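Local coordinates for uncharacterized protein (Cricetid herpesvirus 2, PDB 4ZKQ) that probably binds chemokines as a herpesvirus decoy receptor, which would keep them from their normal receptors, at residues 352-355 against 360-363; 92-95 against 101-104; 348-353 against 377-382. All blocks are in the same frame, centred on the assembly; numbering follows the deposited sequence.

Contact 1 (352-355 against 360-363)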
loop_
_atom_site.group_PDB
_atom_site.type_symbol
_atom_site.label_atom_id
_atom_site.label_comp_id
_atom_site.label_asym_id
_atom_site.label_seq_id
_atom_site.Cartn_x
_atom_site.Cartn_y
_atom_site.Cartn_z
ATOM N N LEU A 352 13.910 -15.943 6.235
ATOM C CA LEU A 352 13.221 -16.516 5.099
ATOM C C LEU A 352 14.252 -17.147 4.177
ATOM O O LEU A 352 15.243 -16.515 3.818
ATOM C CB LEU A 352 12.416 -15.438 4.372
ATOM C CG LEU A 352 11.453 -15.881 3.278
ATOM C CD1 LEU A 352 10.292 -16.641 3.875
ATOM C CD2 LEU A 352 10.951 -14.668 2.509
ATOM N N THR A 353 14.020 -18.401 3.813
ATOM C CA THR A 353 14.926 -19.116 2.926
ATOM C C THR A 353 14.129 -19.933 1.935
ATOM O O THR A 353 13.018 -20.376 2.232
ATOM C CB THR A 353 15.883 -20.038 3.712
ATOM O OG1 THR A 353 15.125 -20.982 4.474
ATOM C CG2 THR A 353 16.753 -19.228 4.655
ATOM N N TYR A 354 14.696 -20.109 0.748
ATOM C CA TYR A 354 14.045 -20.845 -0.322
ATOM C C TYR A 354 14.959 -21.944 -0.835
ATOM O O TYR A 354 16.157 -21.729 -1.016
ATOM C CB TYR A 354 13.666 -19.901 -1.457
ATOM C CG TYR A 354 13.009 -20.581 -2.626
ATOM C CD1 TYR A 354 11.840 -21.301 -2.462
ATOM C CD2 TYR A 354 13.546 -20.484 -3.903
ATOM C CE1 TYR A 354 11.227 -21.913 -3.524
ATOM C CE2 TYR A 354 12.940 -21.098 -4.976
ATOM C CZ TYR A 354 11.778 -21.813 -4.779
ATOM O OH TYR A 354 11.157 -22.430 -5.837
ATOM N N HIS A 355 14.377 -23.116 -1.062
ATOM C CA HIS A 355 15.111 -24.284 -1.532
ATOM C C HIS A 355 14.634 -24.618 -2.942
ATOM O O HIS A 355 13.626 -25.308 -3.111
ATOM C CB HIS A 355 14.903 -25.459 -0.574
ATOM C CG HIS A 355 15.090 -25.095 0.866
ATOM N ND1 HIS A 355 16.329 -24.813 1.406
ATOM C CD2 HIS A 355 14.200 -24.952 1.874
ATOM C CE1 HIS A 355 16.191 -24.519 2.685
ATOM N NE2 HIS A 355 14.909 -24.595 2.999
ATOM N N THR A 360 10.576 -25.263 -1.898
ATOM C CA THR A 360 10.101 -25.158 -0.529
ATOM C C THR A 360 10.615 -23.886 0.119
ATOM O O THR A 360 11.814 -23.606 0.108
ATOM C CB THR A 360 10.549 -26.373 0.314
ATOM O OG1 THR A 360 10.106 -27.579 -0.317
ATOM C CG2 THR A 360 9.969 -26.304 1.727
ATOM N N VAL A 361 9.691 -23.113 0.673
ATOM C CA VAL A 361 10.041 -21.952 1.468
ATOM C C VAL A 361 10.103 -22.373 2.917
ATOM O O VAL A 361 9.319 -23.214 3.358
ATOM C CB VAL A 361 9.020 -20.809 1.304
ATOM C CG1 VAL A 361 9.350 -19.644 2.230
ATOM C CG2 VAL A 361 8.986 -20.338 -0.124
ATOM N N ARG A 362 11.040 -21.785 3.647
ATOM C CA ARG A 362 11.094 -21.937 5.087
ATOM C C ARG A 362 11.080 -20.567 5.754
ATOM O O ARG A 362 11.915 -19.704 5.463
ATOM C CB ARG A 362 12.333 -22.732 5.506
ATOM C CG ARG A 362 12.532 -22.806 7.013
ATOM C CD ARG A 362 13.670 -23.748 7.391
ATOM N NE ARG A 362 14.057 -23.604 8.794
ATOM C CZ ARG A 362 14.805 -24.479 9.463
ATOM N NH1 ARG A 362 15.250 -25.578 8.869
ATOM N NH2 ARG A 362 15.105 -24.261 10.737
ATOM N N LEU A 363 10.106 -20.383 6.638
ATOM C CA LEU A 363 10.016 -19.207 7.489
ATOM C C LEU A 363 10.366 -19.560 8.926
ATOM O O LEU A 363 9.705 -20.398 9.539
ATOM C CB LEU A 363 8.607 -18.612 7.439
ATOM C CG LEU A 363 8.339 -17.426 8.368
ATOM C CD1 LEU A 363 9.151 -16.212 7.957
ATOM C CD2 LEU A 363 6.858 -17.095 8.387
HETATM O O HOH W 1 14.328 -19.619 6.841
#

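Contact 2 (92-95 against 101-104)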
loop_
_atom_site.group_PDB
_atom_site.type_symbol
_atom_site.label_atom_id
_atom_site.label_comp_id
_atom_site.label_asym_id
_atom_site.label_seq_id
_atom_site.Cartn_x
_atom_site.Cartn_y
_atom_site.Cartn_z
ATOM N N GLY A 92 3.511 14.644 -7.717
ATOM C CA GLY A 92 2.662 14.808 -8.882
ATOM C C GLY A 92 3.295 15.690 -9.927
ATOM O O GLY A 92 4.077 16.588 -9.608
ATOM N N LYS A 93 2.965 15.418 -11.181
ATOM C CA LYS A 93 3.443 16.232 -12.287
ATOM C C LYS A 93 2.395 17.272 -12.654
ATOM O O LYS A 93 1.238 16.936 -12.904
ATOM C CB LYS A 93 3.777 15.366 -13.500
ATOM C CG LYS A 93 4.134 16.193 -14.717
ATOM C CD LYS A 93 5.148 15.500 -15.595
ATOM C CE LYS A 93 5.457 16.334 -16.822
ATOM N NZ LYS A 93 4.248 16.532 -17.670
ATOM N N TRP A 94 2.821 18.533 -12.677
ATOM C CA TRP A 94 1.940 19.664 -12.944
ATOM C C TRP A 94 2.257 20.261 -14.310
ATOM O O TRP A 94 3.377 20.688 -14.557
ATOM C CB TRP A 94 2.096 20.730 -11.857
ATOM C CG TRP A 94 1.186 21.910 -12.023
ATOM C CD1 TRP A 94 1.486 23.102 -12.619
ATOM C CD2 TRP A 94 -0.175 22.011 -11.584
ATOM N NE1 TRP A 94 0.395 23.939 -12.576
ATOM C CE2 TRP A 94 -0.636 23.293 -11.947
ATOM C CE3 TRP A 94 -1.046 21.144 -10.919
ATOM C CZ2 TRP A 94 -1.931 23.725 -11.668
ATOM C CZ3 TRP A 94 -2.330 21.575 -10.641
ATOM C CH2 TRP A 94 -2.761 22.856 -11.016
ATOM N N GLU A 95 1.274 20.264 -15.201
ATOM C CA GLU A 95 1.453 20.875 -16.514
ATOM C C GLU A 95 0.091 21.182 -17.103
ATOM O O GLU A 95 -0.614 20.290 -17.567
ATOM C CB GLU A 95 2.259 19.962 -17.443
ATOM C CG GLU A 95 2.598 20.593 -18.787
ATOM C CD GLU A 95 3.696 19.854 -19.535
ATOM O OE1 GLU A 95 4.239 18.866 -18.996
ATOM O OE2 GLU A 95 4.021 20.267 -20.668
ATOM N N ALA A 101 -6.569 28.041 -17.442
ATOM C CA ALA A 101 -5.983 29.074 -16.593
ATOM C C ALA A 101 -6.104 28.704 -15.122
ATOM O O ALA A 101 -6.970 29.218 -14.412
ATOM C CB ALA A 101 -6.653 30.411 -16.851
ATOM N N VAL A 102 -5.233 27.808 -14.674
ATOM C CA VAL A 102 -5.222 27.375 -13.285
ATOM C C VAL A 102 -3.826 27.590 -12.732
ATOM O O VAL A 102 -2.832 27.235 -13.367
ATOM C CB VAL A 102 -5.645 25.896 -13.142
ATOM C CG1 VAL A 102 -5.533 25.436 -11.696
ATOM C CG2 VAL A 102 -7.069 25.712 -13.632
ATOM N N ASN A 103 -3.759 28.200 -11.555
ATOM C CA ASN A 103 -2.486 28.486 -10.910
ATOM C C ASN A 103 -2.082 27.326 -10.011
ATOM O O ASN A 103 -2.939 26.594 -9.517
ATOM C CB ASN A 103 -2.572 29.781 -10.094
ATOM C CG ASN A 103 -2.849 31.003 -10.955
ATOM O OD1 ASN A 103 -2.212 31.206 -11.989
ATOM N ND2 ASN A 103 -3.805 31.824 -10.531
ATOM N N GLU A 104 -0.779 27.167 -9.805
ATOM C CA GLU A 104 -0.257 26.156 -8.890
ATOM C C GLU A 104 -0.900 26.289 -7.512
ATOM O O GLU A 104 -1.123 25.295 -6.822
ATOM C CB GLU A 104 1.268 26.273 -8.776
ATOM C CG GLU A 104 2.001 25.996 -10.076
ATOM C CD GLU A 104 3.508 26.135 -9.961
ATOM O OE1 GLU A 104 4.003 26.713 -8.967
ATOM O OE2 GLU A 104 4.204 25.657 -10.880
HETATM O O HOH W 2 0.114 26.538 -13.660
#

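Contact 3 (348-353 against 377-382)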
loop_
_atom_site.group_PDB
_atom_site.type_symbol
_atom_site.label_atom_id
_atom_site.label_comp_id
_atom_site.label_asym_id
_atom_site.label_seq_id
_atom_site.Cartn_x
_atom_site.Cartn_y
_atom_site.Cartn_z
ATOM N N TYR A 348 15.518 -9.197 12.950
ATOM C CA TYR A 348 15.749 -10.107 14.059
ATOM C C TYR A 348 14.666 -11.179 14.208
ATOM O O TYR A 348 14.988 -12.342 14.446
ATOM C CB TYR A 348 15.880 -9.310 15.359
ATOM C CG TYR A 348 17.187 -8.553 15.480
ATOM C CD1 TYR A 348 18.394 -9.143 15.122
ATOM C CD2 TYR A 348 17.214 -7.247 15.949
ATOM C CE1 TYR A 348 19.587 -8.459 15.231
ATOM C CE2 TYR A 348 18.404 -6.554 16.062
ATOM C CZ TYR A 348 19.587 -7.165 15.700
ATOM O OH TYR A 348 20.776 -6.479 15.808
ATOM N N PRO A 349 13.381 -10.803 14.062
ATOM C CA PRO A 349 12.321 -11.793 14.301
ATOM C C PRO A 349 12.200 -12.887 13.241
ATOM O O PRO A 349 11.765 -13.990 13.574
ATOM C CB PRO A 349 11.041 -10.945 14.312
ATOM C CG PRO A 349 11.479 -9.540 14.437
ATOM C CD PRO A 349 12.824 -9.466 13.804
ATOM N N PHE A 350 12.571 -12.599 11.996
ATOM C CA PHE A 350 12.261 -13.514 10.899
ATOM C C PHE A 350 13.452 -13.876 10.034
ATOM O O PHE A 350 14.324 -13.048 9.772
ATOM C CB PHE A 350 11.180 -12.907 10.009
ATOM C CG PHE A 350 9.979 -12.403 10.766
ATOM C CD1 PHE A 350 9.115 -13.286 11.384
ATOM C CD2 PHE A 350 9.706 -11.048 10.837
ATOM C CE1 PHE A 350 8.003 -12.827 12.069
ATOM C CE2 PHE A 350 8.598 -10.581 11.520
ATOM C CZ PHE A 350 7.742 -11.474 12.136
ATOM N N ARG A 351 13.464 -15.126 9.584
ATOM C CA ARG A 351 14.394 -15.572 8.558
ATOM C C ARG A 351 13.607 -16.284 7.480
ATOM O O ARG A 351 12.746 -17.116 7.764
ATOM C CB ARG A 351 15.473 -16.497 9.127
ATOM C CG ARG A 351 16.510 -16.933 8.089
ATOM C CD ARG A 351 17.453 -18.020 8.607
ATOM N NE ARG A 351 18.083 -17.658 9.879
ATOM C CZ ARG A 351 17.766 -18.178 11.063
ATOM N NH1 ARG A 351 16.821 -19.109 11.173
ATOM N NH2 ARG A 351 18.405 -17.769 12.151
ATOM N N LEU A 352 13.910 -15.943 6.235
ATOM C CA LEU A 352 13.221 -16.516 5.099
ATOM C C LEU A 352 14.252 -17.147 4.177
ATOM O O LEU A 352 15.243 -16.515 3.818
ATOM C CB LEU A 352 12.416 -15.438 4.372
ATOM C CG LEU A 352 11.453 -15.881 3.278
ATOM C CD1 LEU A 352 10.292 -16.641 3.875
ATOM C CD2 LEU A 352 10.951 -14.668 2.509
ATOM N N THR A 353 14.020 -18.401 3.813
ATOM C CA THR A 353 14.926 -19.116 2.926
ATOM C C THR A 353 14.129 -19.933 1.935
ATOM O O THR A 353 13.018 -20.376 2.232
ATOM C CB THR A 353 15.883 -20.038 3.712
ATOM O OG1 THR A 353 15.125 -20.982 4.474
ATOM C CG2 THR A 353 16.753 -19.228 4.655
ATOM N N GLY A 377 0.286 -14.862 19.657
ATOM C CA GLY A 377 1.133 -14.347 18.596
ATOM C C GLY A 377 0.535 -14.531 17.210
ATOM O O GLY A 377 -0.186 -15.499 16.960
ATOM N N PHE A 378 0.830 -13.593 16.312
ATOM C CA PHE A 378 0.351 -13.653 14.933
ATOM C C PHE A 378 1.444 -13.210 13.977
ATOM O O PHE A 378 2.115 -12.212 14.224
ATOM C CB PHE A 378 -0.883 -12.772 14.750
ATOM C CG PHE A 378 -1.336 -12.635 13.317
ATOM C CD1 PHE A 378 -2.180 -13.574 12.747
ATOM C CD2 PHE A 378 -0.939 -11.549 12.548
ATOM C CE1 PHE A 378 -2.611 -13.441 11.434
ATOM C CE2 PHE A 378 -1.365 -11.413 11.239
ATOM C CZ PHE A 378 -2.200 -12.356 10.680
ATOM N N VAL A 379 1.620 -13.973 12.904
ATOM C CA VAL A 379 2.553 -13.629 11.839
ATOM C C VAL A 379 1.843 -13.753 10.494
ATOM O O VAL A 379 1.067 -14.690 10.269
ATOM C CB VAL A 379 3.811 -14.538 11.861
ATOM C CG1 VAL A 379 4.701 -14.279 10.640
ATOM C CG2 VAL A 379 4.600 -14.335 13.148
ATOM N N PHE A 380 2.102 -12.785 9.616
ATOM C CA PHE A 380 1.614 -12.804 8.246
ATOM C C PHE A 380 2.782 -12.720 7.273
ATOM O O PHE A 380 3.616 -11.822 7.378
ATOM C CB PHE A 380 0.653 -11.646 7.989
ATOM C CG PHE A 380 0.054 -11.653 6.612
ATOM C CD1 PHE A 380 -0.740 -12.703 6.201
ATOM C CD2 PHE A 380 0.288 -10.613 5.730
ATOM C CE1 PHE A 380 -1.296 -12.724 4.939
ATOM C CE2 PHE A 380 -0.267 -10.624 4.469
ATOM C CZ PHE A 380 -1.062 -11.681 4.071
ATOM N N LEU A 381 2.836 -13.664 6.342
ATOM C CA LEU A 381 3.831 -13.663 5.279
ATOM C C LEU A 381 3.129 -13.538 3.946
ATOM O O LEU A 381 2.249 -14.336 3.634
ATOM C CB LEU A 381 4.664 -14.948 5.309
ATOM C CG LEU A 381 5.594 -15.184 4.117
ATOM C CD1 LEU A 381 6.705 -14.135 4.096
ATOM C CD2 LEU A 381 6.169 -16.589 4.160
ATOM N N LYS A 382 3.518 -12.540 3.163
ATOM C CA LYS A 382 3.033 -12.430 1.799
ATOM C C LYS A 382 4.215 -12.492 0.846
ATOM O O LYS A 382 5.255 -11.882 1.084
ATOM C CB LYS A 382 2.244 -11.139 1.584
ATOM C CG LYS A 382 1.705 -11.007 0.161
ATOM C CD LYS A 382 0.687 -9.889 0.015
ATOM C CE LYS A 382 1.311 -8.530 0.228
ATOM N NZ LYS A 382 0.367 -7.435 -0.140
#

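Contact 1 (352-355 against 360-363)
Thr353 and Arg362 face each other as a hydrogen-bonded antiparallel pair, their side chains lying side by side and pointing the same way. Arg362 N gives the straighter of the pair's two backbone bonds, 2.8 Å to Thr353 O at 173°, while Thr353 N returns 3.0 Å to Arg362 O. His355 and Thr360 form the next such pair, with His355 N 2.9 Å from Thr360 O.

Along Arg362, CB sits 3.5 Å from Thr353 OG1 and 4.0 Å from His355 NE2. Arg362 CG is still 4.1 Å from Thr353 OG1, and from there the extended chain leads away from the neighbouring strand, until NE forms a salt bridge with Asp364. At the tip, NH2 has a weak hydrogen bond to Ser292. The rotation of Thr353 (chi1 59°) sets its OG1 beside Arg362 CB, where a water 2.8 Å from this OG1 can link it to Arg362 O.

The face bearing Leu352, Tyr354 and Val361 is mainly apolar. Leu352 CD1 meets Val361 CG1 at 3.6 Å, and the Tyr354 side chain crosses that of Val361 at about a right angle, CD1 against CG2, while its ring stacks with Phe300. Alternating hydrogen-bonded and non-hydrogen-bonded pairs, with side chains on alternate faces, are characteristic of a beta hairpin, here strands 350-355 and 360-366, with the first strand at the margin of its four-stranded antiparallel sheet.

Contact 2 (92-95 against 101-104)
Trp94 packs against Glu104 and Val102, a strand-end tryptophan held by the loop that joins two beta sheets: strand 85-94 lies in a seven-stranded mixed sheet, and the loop runs on to strand 108-111 of a separate antiparallel one. With CG anti to the backbone N (chi1 -178°), the indole reaches toward 101-104 and accounts for more of the buried surface than any other residue here.

Glu104 contributes next. Its CA lies over one face of the indole, 3.8 Å above the plane and displaced toward the rim, and its CG comes 3.6 Å from Trp94 NE1. Beyond CG the chain is extended, and the carboxylate stands almost perpendicular to the ring, its plane turned by 83°. The charge is spent elsewhere, since OE2 forms a salt bridge with Arg134.

Val102 approaches the ring differently: its CG1 methyl touches the edge, in plane, 3.8 Å from Trp94 CH2. The valine also rests on Cys96 and Cys160, which form a disulfide in this protein. Between Val102 and Glu104, the CB of Asn103 points away from the tryptophan, and its backbone O approaches Trp94 CZ2; an N-linked glycan is known at this asparagine, though absent here. A water completes the contact, accepting from Trp94 NE1 at 2.8 Å in the indole plane and donating to Val102 O at 3.0 Å.

Contact 3 (348-353 against 377-382)
The Phe350 ring meets Val379 CG2 at its edge, CE1 lying 3.9 Å from this methyl, which is near the ring plane. Val379 CG1 is equally close to CE1 but stands well off the plane; both methyls come from the same side of it. The opposite face of the ring is occupied by the preceding residue in the chain, with Pro349 CB 3.6 Å above the plane and over its centre. This is packing between two facing sheets, as in a beta sandwich. Strand 350-355 belongs to the four-stranded antiparallel sheet, strand 378-384 to the large mixed one, and the nearest CA atoms, those of Phe350 and Val379, are 9.8 Å apart, so side chains alone bridge the gap.

The phenylalanine and valine come from opposite directions. Val312, from the strand beside 378-384, touches Phe350, Val379 and Leu381. Phe350 also packs on Cys326, which is disulfide-bonded to Cys347 just before the segment begins.

Two residues further along each strand, the contact is renewed by a pair of leucines. The CB of Leu381 does not aim straight across, but its branched end swings nearer, bringing CD2 to within 4.1 Å of Leu352 CD1.

In the fold
Contacts 1 and 3 exploit the two directions in which one strand can bind. In 350-355, contact 1 uses the backbone edge, pairing it within a sheet, while contact 3 uses a face, pressing it against strand 378-384 of another sheet; their centres are 11 Å apart and Leu352 serves both. Contact 3 is buried and wholly apolar, whereas contact 1 is partly buried and adds polar and charged groups on its outer face. Contact 2 lies on the opposite side of the chain's centre, about 48 Å from contact 1 between centres. There a buried tryptophan meets an irregular, partly exposed loop, with a water joining the indole to a loop carbonyl in place of a beta ladder.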